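Local coordinates for protein CzcP cation efflux P1-ATPase (Ralstonia metallidurans, PDB 4U9R) that probably exports zinc and related divalent metals across the membrane at the cost of ATP, the present chain being its N-terminal metal-binding extension, at residues A[108-111]-A[112-116]; A[47-50]-A[51-55]. One frame throughout, in Å; residues are numbered along the deposited sequence.

How the interactions relate
From the N terminus, after strand 24-29 and the short helix 30-33, comes helix 43-53, which holds interaction 2, where residues 47-50 run on into 51-55 toward the C-terminal part of the helix. After strands 58-64 and 73-78 and the long helix 85-102, strand 103-109 opens a second three-stranded sheet; interaction 1 rounds the loop that leads from it to helix 116-127. Both contacts are local, each closing a few residues, and they follow in series without nesting or crossing. The contacts lie on opposite sides of the chain's centre, their nearest atoms about 17 Å apart. Arg47 links interaction 2 to the second sheet by a hydrogen bond to Glu146.

Interaction 1: residues A[108-111]-A[112-116]; sequences WQLK and GVWHE
Leu110 and Trp114 meet in a local turn contact where strand 103-109 gives way to the loop before helix 116-127. The indole is held by one polar and one apolar grip. Its NE1 donates a weak hydrogen bond to Lys111 O, 3.1 Å long and bent at the hydrogen to 133°, with the oxygen at the ring edge and near its plane. On the six-membered part of the ring, CZ2 lies 3.7 Å from Leu110 CB, and CH2 is 3.8 Å from Leu110 CD1, so the leucine branch reaches the end of the indole obliquely. With Trp114 CG anti to the carbonyl carbon (chi1 -53°), the ring is swung back over the preceding turn. Tryptophan suits this place because one buried side chain offers both an N-H for the backbone and a broad apolar surface for leucine. Gly112 fits the bend, its positive phi of 95° being easiest for glycine, while the Lys111 chain extends from the exposed side. Gln109 NE2 donates to Leu110 O (3.1 Å), nearly in its own amide plane, and to Ser140 O. Beyond the turn, Arg118 of helix 116-127 makes a cation-pi contact with Trp114, Leu110 bonds through its backbone to Gly141 just before strand 142-148, and its side chain rests on Leu161 of helix 154-162.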
loop_
_atom_site.group_PDB
_atom_site.type_symbol
_atom_site.label_atom_id
_atom_site.label_comp_id
_atom_site.label_asym_id
_atom_site.label_seq_id
_atom_site.Cartn_x
_atom_site.Cartn_y
_atom_site.Cartn_z
ATOM N N TRP A 108 11.007 -5.587 7.757
ATOM C CA TRP A 108 12.235 -6.212 8.230
ATOM C C TRP A 108 12.212 -6.458 9.719
ATOM O O TRP A 108 11.681 -5.638 10.481
ATOM C CB TRP A 108 13.446 -5.350 7.896
ATOM C CG TRP A 108 13.830 -5.413 6.483
ATOM C CD1 TRP A 108 13.702 -6.485 5.639
ATOM C CD2 TRP A 108 14.427 -4.372 5.722
ATOM N NE1 TRP A 108 14.178 -6.163 4.393
ATOM C CE2 TRP A 108 14.635 -4.872 4.418
ATOM C CE3 TRP A 108 14.806 -3.062 6.009
ATOM C CZ2 TRP A 108 15.214 -4.105 3.402
ATOM C CZ3 TRP A 108 15.373 -2.297 4.989
ATOM C CH2 TRP A 108 15.568 -2.823 3.706
ATOM N N GLN A 109 12.791 -7.606 10.090
ATOM C CA GLN A 109 13.110 -7.976 11.473
ATOM C C GLN A 109 14.515 -7.448 11.792
ATOM O O GLN A 109 15.521 -8.013 11.344
ATOM C CB GLN A 109 13.046 -9.505 11.639
ATOM C CG GLN A 109 13.508 -10.049 12.991
ATOM C CD GLN A 109 12.625 -9.602 14.143
ATOM O OE1 GLN A 109 11.596 -10.217 14.429
ATOM N NE2 GLN A 109 13.031 -8.533 14.824
ATOM N N LEU A 110 14.576 -6.336 12.527
ATOM C CA LEU A 110 15.864 -5.754 12.909
ATOM C C LEU A 110 16.515 -6.546 14.041
ATOM O O LEU A 110 15.843 -7.179 14.854
ATOM C CB LEU A 110 15.703 -4.286 13.316
ATOM C CG LEU A 110 15.153 -3.327 12.249
ATOM C CD1 LEU A 110 15.102 -1.905 12.796
ATOM C CD2 LEU A 110 15.975 -3.372 10.967
ATOM N N LYS A 111 17.834 -6.519 14.084
ATOM C CA LYS A 111 18.557 -7.153 15.175
ATOM C C LYS A 111 18.448 -6.275 16.413
ATOM O O LYS A 111 18.043 -5.106 16.318
ATOM C CB LYS A 111 20.020 -7.399 14.782
ATOM C CG LYS A 111 20.180 -8.385 13.624
ATOM C CD LYS A 111 21.567 -8.321 13.006
ATOM C CE LYS A 111 21.698 -9.274 11.828
ATOM N NZ LYS A 111 22.927 -8.996 11.031
ATOM N N GLY A 112 18.759 -6.870 17.571
ATOM C CA GLY A 112 18.821 -6.163 18.865
ATOM C C GLY A 112 17.544 -6.241 19.676
ATOM O O GLY A 112 16.559 -6.829 19.231
ATOM N N VAL A 113 17.560 -5.631 20.863
ATOM C CA VAL A 113 16.407 -5.678 21.763
ATOM C C VAL A 113 15.715 -4.323 21.875
ATOM O O VAL A 113 16.346 -3.281 22.126
ATOM C CB VAL A 113 16.754 -6.205 23.178
ATOM C CG1 VAL A 113 17.616 -7.460 23.086
ATOM C CG2 VAL A 113 17.416 -5.128 24.031
ATOM N N TRP A 114 14.395 -4.376 21.725
ATOM C CA TRP A 114 13.572 -3.203 21.590
ATOM C C TRP A 114 12.585 -3.128 22.739
ATOM O O TRP A 114 12.292 -4.123 23.397
ATOM C CB TRP A 114 12.860 -3.254 20.232
ATOM C CG TRP A 114 13.851 -3.450 19.119
ATOM C CD1 TRP A 114 14.437 -4.628 18.742
ATOM C CD2 TRP A 114 14.425 -2.432 18.284
ATOM N NE1 TRP A 114 15.323 -4.408 17.715
ATOM C CE2 TRP A 114 15.333 -3.069 17.413
ATOM C CE3 TRP A 114 14.250 -1.046 18.181
ATOM C CZ2 TRP A 114 16.067 -2.364 16.448
ATOM C CZ3 TRP A 114 14.979 -0.347 17.219
ATOM C CH2 TRP A 114 15.869 -1.008 16.368
ATOM N N HIS A 115 12.098 -1.920 22.977
ATOM C CA HIS A 115 11.108 -1.634 24.002
ATOM C C HIS A 115 10.267 -0.523 23.407
ATOM O O HIS A 115 10.771 0.246 22.590
ATOM C CB HIS A 115 11.772 -1.135 25.296
ATOM C CG HIS A 115 13.182 -1.606 25.486
ATOM N ND1 HIS A 115 13.493 -2.824 26.053
ATOM C CD2 HIS A 115 14.366 -1.017 25.187
ATOM C CE1 HIS A 115 14.807 -2.967 26.094
ATOM N NE2 HIS A 115 15.360 -1.885 25.573
ATOM N N GLU A 116 9.000 -0.431 23.802
ATOM C CA GLU A 116 8.136 0.667 23.361
ATOM C C GLU A 116 8.852 1.992 23.114
ATOM O O GLU A 116 8.632 2.660 22.101
ATOM C CB GLU A 116 7.096 0.981 24.449
ATOM C CG GLU A 116 6.472 2.378 24.422
ATOM C CD GLU A 116 5.537 2.612 23.245
ATOM O OE1 GLU A 116 5.948 2.382 22.086
ATOM O OE2 GLU A 116 4.387 3.045 23.480
#

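Interaction 2: residues A[47-50]-A[51-55]; sequences RLLS and ELRGK
Three i to i+4 backbone hydrogen bonds, Glu51 N to Arg47 O, Leu52 N to Leu48 O and Arg53 N to Leu49 O, each 3.0 Å long, make the alpha-helical pattern of helix 43-53 in this ferredoxin-like domain. A fourth bond, Gly54 N to Ser50 O at 3.4 Å, is weak. The chi1 of 65° sets Ser50 OG between the backbone N and the carbonyl carbon, where it makes its hydrogen bond to Glu46 O; serine is short enough to reach this carbonyl of its own helix. The extended chain of Arg53, also exposed, runs back along the helix, laying one guanidinium face over Leu49 CB, with NH2 3.8 Å from that carbon, while the same NH2 bonds Ala61 O in strand 58-64. A long arginine can thus combine an apolar contact with a polar link to the sheet. Arg47 NH1 hydrogen-bonds Glu146 OE2 of a ligand of a bound cadmium ion, and the arginine side chain comes within about 4 Å of the metal, so it probably helps to position that carboxylate.

Leucines fill the buried sides of the helix: Leu49 rests on Ala61 and Ile63 of strand 58-64, and Leu52 on Val92 of helix 85-102. Leu48 and Leu52, one turn apart, run alongside each other in the same direction, with Leu48 CD1 4.0 Å from Leu52 CD1.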
loop_
_atom_site.group_PDB
_atom_site.type_symbol
_atom_site.label_atom_id
_atom_site.label_comp_id
_atom_site.label_asym_id
_atom_site.label_seq_id
_atom_site.Cartn_x
_atom_site.Cartn_y
_atom_site.Cartn_z
ATOM N N ARG A 47 -5.047 4.591 -1.159
ATOM C CA ARG A 47 -4.640 5.441 -2.283
ATOM C C ARG A 47 -5.437 5.063 -3.544
ATOM O O ARG A 47 -5.989 5.925 -4.227
ATOM C CB ARG A 47 -3.156 5.327 -2.587
ATOM C CG ARG A 47 -2.300 6.366 -1.903
ATOM C CD ARG A 47 -0.809 6.262 -2.285
ATOM N NE ARG A 47 0.018 6.786 -1.194
ATOM C CZ ARG A 47 0.666 6.059 -0.276
ATOM N NH1 ARG A 47 0.709 4.732 -0.323
ATOM N NH2 ARG A 47 1.328 6.687 0.684
ATOM N N LEU A 48 -5.482 3.767 -3.828
ATOM C CA LEU A 48 -6.180 3.241 -4.996
ATOM C C LEU A 48 -7.655 3.586 -4.932
ATOM O O LEU A 48 -8.198 4.158 -5.860
ATOM C CB LEU A 48 -5.992 1.734 -5.095
ATOM C CG LEU A 48 -6.736 0.962 -6.188
ATOM C CD1 LEU A 48 -6.502 1.573 -7.534
ATOM C CD2 LEU A 48 -6.234 -0.472 -6.216
ATOM N N LEU A 49 -8.299 3.263 -3.823
ATOM C CA LEU A 49 -9.731 3.514 -3.692
ATOM C C LEU A 49 -10.068 4.991 -3.757
ATOM O O LEU A 49 -10.981 5.358 -4.468
ATOM C CB LEU A 49 -10.303 2.930 -2.408
ATOM C CG LEU A 49 -10.319 1.406 -2.258
ATOM C CD1 LEU A 49 -10.769 1.028 -0.848
ATOM C CD2 LEU A 49 -11.224 0.789 -3.254
ATOM N N SER A 50 -9.327 5.842 -3.066
ATOM C CA SER A 50 -9.666 7.291 -3.064
ATOM C C SER A 50 -9.430 7.954 -4.434
ATOM O O SER A 50 -10.203 8.844 -4.878
ATOM C CB SER A 50 -8.932 8.041 -1.929
ATOM O OG SER A 50 -7.524 8.035 -2.123
ATOM N N GLU A 51 -8.417 7.502 -5.131
ATOM C CA GLU A 51 -8.208 7.953 -6.514
ATOM C C GLU A 51 -9.316 7.481 -7.420
ATOM O O GLU A 51 -9.819 8.267 -8.210
ATOM C CB GLU A 51 -6.848 7.526 -7.047
ATOM C CG GLU A 51 -5.738 8.317 -6.368
ATOM C CD GLU A 51 -4.347 8.043 -6.916
ATOM O OE1 GLU A 51 -4.218 7.612 -8.088
ATOM O OE2 GLU A 51 -3.381 8.275 -6.153
ATOM N N LEU A 52 -9.763 6.232 -7.272
ATOM C CA LEU A 52 -10.889 5.775 -8.099
ATOM C C LEU A 52 -12.160 6.527 -7.825
ATOM O O LEU A 52 -12.920 6.768 -8.756
ATOM C CB LEU A 52 -11.156 4.308 -7.932
ATOM C CG LEU A 52 -10.088 3.415 -8.565
ATOM C CD1 LEU A 52 -10.435 1.971 -8.266
ATOM C CD2 LEU A 52 -10.008 3.652 -10.072
ATOM N N ARG A 53 -12.410 6.895 -6.556
ATOM C CA ARG A 53 -13.643 7.575 -6.211
ATOM C C ARG A 53 -13.775 8.969 -6.834
ATOM O O ARG A 53 -14.887 9.483 -7.094
ATOM C CB ARG A 53 -13.797 7.658 -4.693
ATOM C CG ARG A 53 -14.086 6.313 -4.050
ATOM C CD ARG A 53 -14.542 6.475 -2.605
ATOM N NE ARG A 53 -14.420 5.235 -1.855
ATOM C CZ ARG A 53 -13.445 4.957 -0.988
ATOM N NH1 ARG A 53 -12.467 5.813 -0.737
ATOM N NH2 ARG A 53 -13.443 3.796 -0.381
ATOM N N GLY A 54 -12.629 9.560 -7.090
ATOM C CA GLY A 54 -12.538 10.799 -7.793
ATOM C C GLY A 54 -12.824 10.795 -9.275
ATOM O O GLY A 54 -12.906 11.888 -9.835
ATOM N N LYS A 55 -12.999 9.621 -9.906
ATOM C CA LYS A 55 -13.185 9.533 -11.371
ATOM C C LYS A 55 -14.643 9.484 -11.757
ATOM O O LYS A 55 -15.418 8.754 -11.144
ATOM C CB LYS A 55 -12.573 8.251 -11.948
ATOM C CG LYS A 55 -11.132 7.991 -11.573
ATOM C CD LYS A 55 -10.251 9.002 -12.237
ATOM C CE LYS A 55 -8.792 8.740 -11.940
ATOM N NZ LYS A 55 -8.024 9.856 -12.544
#